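Local coordinates for protein probable dipeptidase (Pseudomonas aeruginosa, PDB 3B40) that probably acts as a metal-dependent dipeptidase of the peptidase M19 family, hydrolysing dipeptides, at residues L225-S233 / F400-A411. The protein carries 11 engineered substitutions. Sequence-based numbering, arbitrary orientation.
Sequences LSRAPIVAS and FLRAWGEVQKRA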
loop_
_atom_site.group_PDB
_atom_site.type_symbol
_atom_site.label_atom_id
_atom_site.label_comp_id
_atom_site.label_asym_id
_atom_site.label_seq_id
_atom_site.Cartn_x
_atom_site.Cartn_y
_atom_site.Cartn_z
ATOM N N LEU A 225 16.578 0.222 14.298
ATOM C CA LEU A 225 16.254 -0.851 15.202
ATOM C C LEU A 225 16.131 -2.220 14.524
ATOM O O LEU A 225 16.322 -3.246 15.192
ATOM C CB LEU A 225 14.966 -0.505 15.959
ATOM C CG LEU A 225 15.055 0.620 16.986
ATOM C CD1 LEU A 225 13.656 0.933 17.518
ATOM C CD2 LEU A 225 15.980 0.244 18.112
ATOM N N SER A 226 15.836 -2.254 13.213
ATOM C CA SER A 226 15.635 -3.557 12.538
ATOM C C SER A 226 16.935 -4.316 12.202
ATOM O O SER A 226 17.850 -3.753 11.635
ATOM C CB SER A 226 14.805 -3.384 11.275
ATOM O OG SER A 226 14.557 -4.652 10.667
ATOM N N ARG A 227 17.007 -5.603 12.541
ATOM C CA ARG A 227 18.146 -6.417 12.084
ATOM C C ARG A 227 17.899 -7.097 10.716
ATOM O O ARG A 227 18.756 -7.850 10.220
ATOM C CB ARG A 227 18.534 -7.446 13.135
ATOM C CG ARG A 227 17.506 -8.530 13.357
ATOM C CD ARG A 227 18.010 -9.597 14.352
ATOM N NE ARG A 227 17.052 -10.704 14.472
ATOM C CZ ARG A 227 16.217 -10.862 15.502
ATOM N NH1 ARG A 227 16.234 -9.993 16.506
ATOM N NH2 ARG A 227 15.382 -11.906 15.537
ATOM N N ALA A 228 16.753 -6.808 10.109
ATOM C CA ALA A 228 16.292 -7.517 8.908
ATOM C C ALA A 228 15.822 -6.524 7.853
ATOM O O ALA A 228 15.479 -5.388 8.223
ATOM C CB ALA A 228 15.147 -8.476 9.267
ATOM N N PRO A 229 15.852 -6.919 6.548
ATOM C CA PRO A 229 15.304 -6.058 5.477
ATOM C C PRO A 229 13.931 -5.484 5.789
ATOM O O PRO A 229 13.084 -6.154 6.391
ATOM C CB PRO A 229 15.266 -6.985 4.251
ATOM C CG PRO A 229 16.515 -7.935 4.527
ATOM C CD PRO A 229 16.445 -8.165 6.001
ATOM N N ILE A 230 13.755 -4.216 5.427
ATOM C CA ILE A 230 12.464 -3.562 5.558
ATOM C C ILE A 230 11.953 -3.195 4.169
ATOM O O ILE A 230 12.734 -3.139 3.197
ATOM C CB ILE A 230 12.507 -2.335 6.539
ATOM C CG1 ILE A 230 13.366 -1.185 6.012
ATOM C CG2 ILE A 230 13.031 -2.802 7.992
ATOM C CD1 ILE A 230 13.207 0.139 6.839
ATOM N N VAL A 231 10.655 -2.957 4.075
ATOM C CA VAL A 231 10.012 -2.746 2.796
ATOM C C VAL A 231 9.080 -1.540 2.893
ATOM O O VAL A 231 8.555 -1.230 3.964
ATOM C CB VAL A 231 9.250 -4.076 2.375
ATOM C CG1 VAL A 231 8.244 -3.845 1.282
ATOM C CG2 VAL A 231 10.310 -5.197 1.969
ATOM N N ALA A 232 8.906 -0.828 1.792
ATOM C CA ALA A 232 7.814 0.099 1.672
ATOM C C ALA A 232 6.853 -0.538 0.642
ATOM O O ALA A 232 7.150 -0.519 -0.553
ATOM C CB ALA A 232 8.323 1.462 1.178
ATOM N N SER A 233 5.727 -1.078 1.115
ATOM C CA SER A 233 4.858 -1.913 0.290
ATOM C C SER A 233 4.052 -1.099 -0.759
ATOM O O SER A 233 3.601 -1.655 -1.759
ATOM C CB SER A 233 3.919 -2.727 1.185
ATOM O OG SER A 233 2.964 -1.854 1.781
ATOM N N PHE A 400 11.344 -8.470 -3.982
ATOM C CA PHE A 400 10.510 -8.731 -2.798
ATOM C C PHE A 400 10.746 -10.126 -2.244
ATOM O O PHE A 400 10.862 -10.302 -1.036
ATOM C CB PHE A 400 9.005 -8.494 -3.055
ATOM C CG PHE A 400 8.132 -8.711 -1.827
ATOM C CD1 PHE A 400 7.764 -7.636 -1.015
ATOM C CD2 PHE A 400 7.683 -9.982 -1.485
ATOM C CE1 PHE A 400 6.950 -7.828 0.100
ATOM C CE2 PHE A 400 6.879 -10.181 -0.341
ATOM C CZ PHE A 400 6.511 -9.102 0.430
ATOM N N LEU A 401 10.760 -11.130 -3.123
ATOM C CA LEU A 401 10.948 -12.514 -2.690
ATOM C C LEU A 401 12.327 -12.729 -2.041
ATOM O O LEU A 401 12.426 -13.460 -1.076
ATOM C CB LEU A 401 10.760 -13.462 -3.868
ATOM C CG LEU A 401 9.361 -13.538 -4.516
ATOM C CD1 LEU A 401 9.372 -14.447 -5.743
ATOM C CD2 LEU A 401 8.306 -14.015 -3.505
ATOM N N ARG A 402 13.382 -12.080 -2.562
ATOM C CA ARG A 402 14.735 -12.167 -1.942
ATOM C C ARG A 402 14.686 -11.592 -0.529
ATOM O O ARG A 402 15.115 -12.228 0.456
ATOM C CB ARG A 402 15.778 -11.374 -2.751
ATOM C CG ARG A 402 17.248 -11.362 -2.161
ATOM C CD ARG A 402 18.058 -10.154 -2.660
ATOM N NE ARG A 402 17.552 -8.873 -2.123
ATOM C CZ ARG A 402 17.083 -7.844 -2.845
ATOM N NH1 ARG A 402 16.660 -6.744 -2.222
ATOM N NH2 ARG A 402 17.017 -7.898 -4.177
ATOM N N ALA A 403 14.179 -10.372 -0.431
ATOM C CA ALA A 403 14.123 -9.684 0.877
ATOM C C ALA A 403 13.285 -10.489 1.875
ATOM O O ALA A 403 13.642 -10.601 3.043
ATOM C CB ALA A 403 13.550 -8.278 0.710
ATOM N N TRP A 404 12.161 -11.035 1.409
ATOM C CA TRP A 404 11.313 -11.871 2.254
ATOM C C TRP A 404 12.100 -13.056 2.781
ATOM O O TRP A 404 11.990 -13.396 3.965
ATOM C CB TRP A 404 10.062 -12.326 1.479
ATOM C CG TRP A 404 8.980 -13.068 2.219
ATOM C CD1 TRP A 404 8.878 -13.296 3.567
ATOM C CD2 TRP A 404 7.806 -13.661 1.624
ATOM N NE1 TRP A 404 7.735 -14.019 3.841
ATOM C CE2 TRP A 404 7.055 -14.247 2.671
ATOM C CE3 TRP A 404 7.334 -13.763 0.312
ATOM C CZ2 TRP A 404 5.855 -14.929 2.443
ATOM C CZ3 TRP A 404 6.114 -14.444 0.074
ATOM C CH2 TRP A 404 5.406 -15.031 1.139
ATOM N N GLY A 405 12.885 -13.701 1.917
ATOM C CA GLY A 405 13.673 -14.825 2.368
ATOM C C GLY A 405 14.662 -14.420 3.450
ATOM O O GLY A 405 14.848 -15.163 4.422
ATOM N N GLU A 406 15.311 -13.260 3.275
ATOM C CA GLU A 406 16.315 -12.768 4.249
ATOM C C GLU A 406 15.703 -12.429 5.612
ATOM O O GLU A 406 16.247 -12.793 6.663
ATOM C CB GLU A 406 17.103 -11.575 3.672
ATOM C CG GLU A 406 18.135 -12.001 2.658
ATOM C CD GLU A 406 19.122 -13.037 3.240
ATOM O OE1 GLU A 406 19.700 -12.759 4.333
ATOM O OE2 GLU A 406 19.296 -14.126 2.611
ATOM N N VAL A 407 14.568 -11.740 5.594
ATOM C CA VAL A 407 13.741 -11.551 6.790
ATOM C C VAL A 407 13.441 -12.853 7.580
ATOM O O VAL A 407 13.628 -12.919 8.806
ATOM C CB VAL A 407 12.385 -10.866 6.421
ATOM C CG1 VAL A 407 11.444 -10.908 7.628
ATOM C CG2 VAL A 407 12.624 -9.486 5.965
ATOM N N GLN A 408 12.928 -13.872 6.897
ATOM C CA GLN A 408 12.677 -15.156 7.580
ATOM C C GLN A 408 13.959 -15.818 8.130
ATOM O O GLN A 408 13.916 -16.476 9.162
ATOM C CB GLN A 408 11.895 -16.106 6.662
ATOM C CG GLN A 408 10.491 -15.566 6.336
ATOM C CD GLN A 408 9.623 -16.588 5.668
ATOM O OE1 GLN A 408 10.072 -17.309 4.761
ATOM N NE2 GLN A 408 8.365 -16.678 6.120
ATOM N N LYS A 409 15.091 -15.624 7.456
ATOM C CA LYS A 409 16.388 -16.141 7.941
ATOM C C LYS A 409 16.820 -15.504 9.261
ATOM O O LYS A 409 17.444 -16.165 10.098
ATOM C CB LYS A 409 17.494 -15.929 6.904
ATOM C CG LYS A 409 17.674 -17.117 6.002
ATOM C CD LYS A 409 19.135 -17.238 5.572
ATOM C CE LYS A 409 19.415 -16.491 4.269
ATOM N NZ LYS A 409 18.808 -17.191 3.090
ATOM N N ARG A 410 16.462 -14.234 9.453
ATOM C CA ARG A 410 16.777 -13.504 10.682
ATOM C C ARG A 410 15.789 -13.763 11.850
ATOM O O ARG A 410 15.943 -13.181 12.923
ATOM C CB ARG A 410 16.829 -12.001 10.394
ATOM C CG ARG A 410 17.550 -11.628 9.112
ATOM C CD ARG A 410 18.891 -11.056 9.318
ATOM N NE ARG A 410 19.658 -11.158 8.082
ATOM C CZ ARG A 410 19.907 -10.182 7.205
ATOM N NH1 ARG A 410 19.485 -8.925 7.381
ATOM N NH2 ARG A 410 20.626 -10.483 6.127
ATOM N N ALA A 411 14.782 -14.615 11.652
ATOM C CA ALA A 411 13.844 -14.973 12.742
ATOM C C ALA A 411 14.565 -15.538 13.972
ATOM O O ALA A 411 15.616 -16.177 13.824
ATOM C CB ALA A 411 12.822 -15.965 12.260
#
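R410, just past the end of helix 389-409, reaches over the loop that leads into strand 230-235. Its CB and CG lie against the methyl of A228, with R410 CG 4.0 Å from A228 CB. A bend at chi2 (-105°) then turns the chain, carrying CD to 3.3 Å from R227 O. At the tip, NH1 donates to a lone pair of R227 O (3.1 Å, N-H...O 153°) and also lies near P229 CD, the two side chains crossing at about a right angle, while NH2 forms a salt bridge with E406 OE1, so the guanidinium is held from both segments. R227 returns the grip: its extended side chain presents NE and NH2 side-on to R410 O, which lies in the guanidinium plane, 3.0 Å from NH2. D204 and E200 form salt bridges with the R227 guanidinium and probably more than offset its charge. Deeper in, the P229 ring rests on the helix, CG on E406 CB (3.8 Å) and CB against both V407 CG2 and A403 CB. V231 CG1 meets the edge of the F400 ring at CE1 (4.4 Å), beside I208. The reciprocal arginine-to-carbonyl bonds thus close one end of an apolar seam joining the C-terminal helix to the start of strand 230-235, helix-on-sheet packing of a TIM-barrel-like fold.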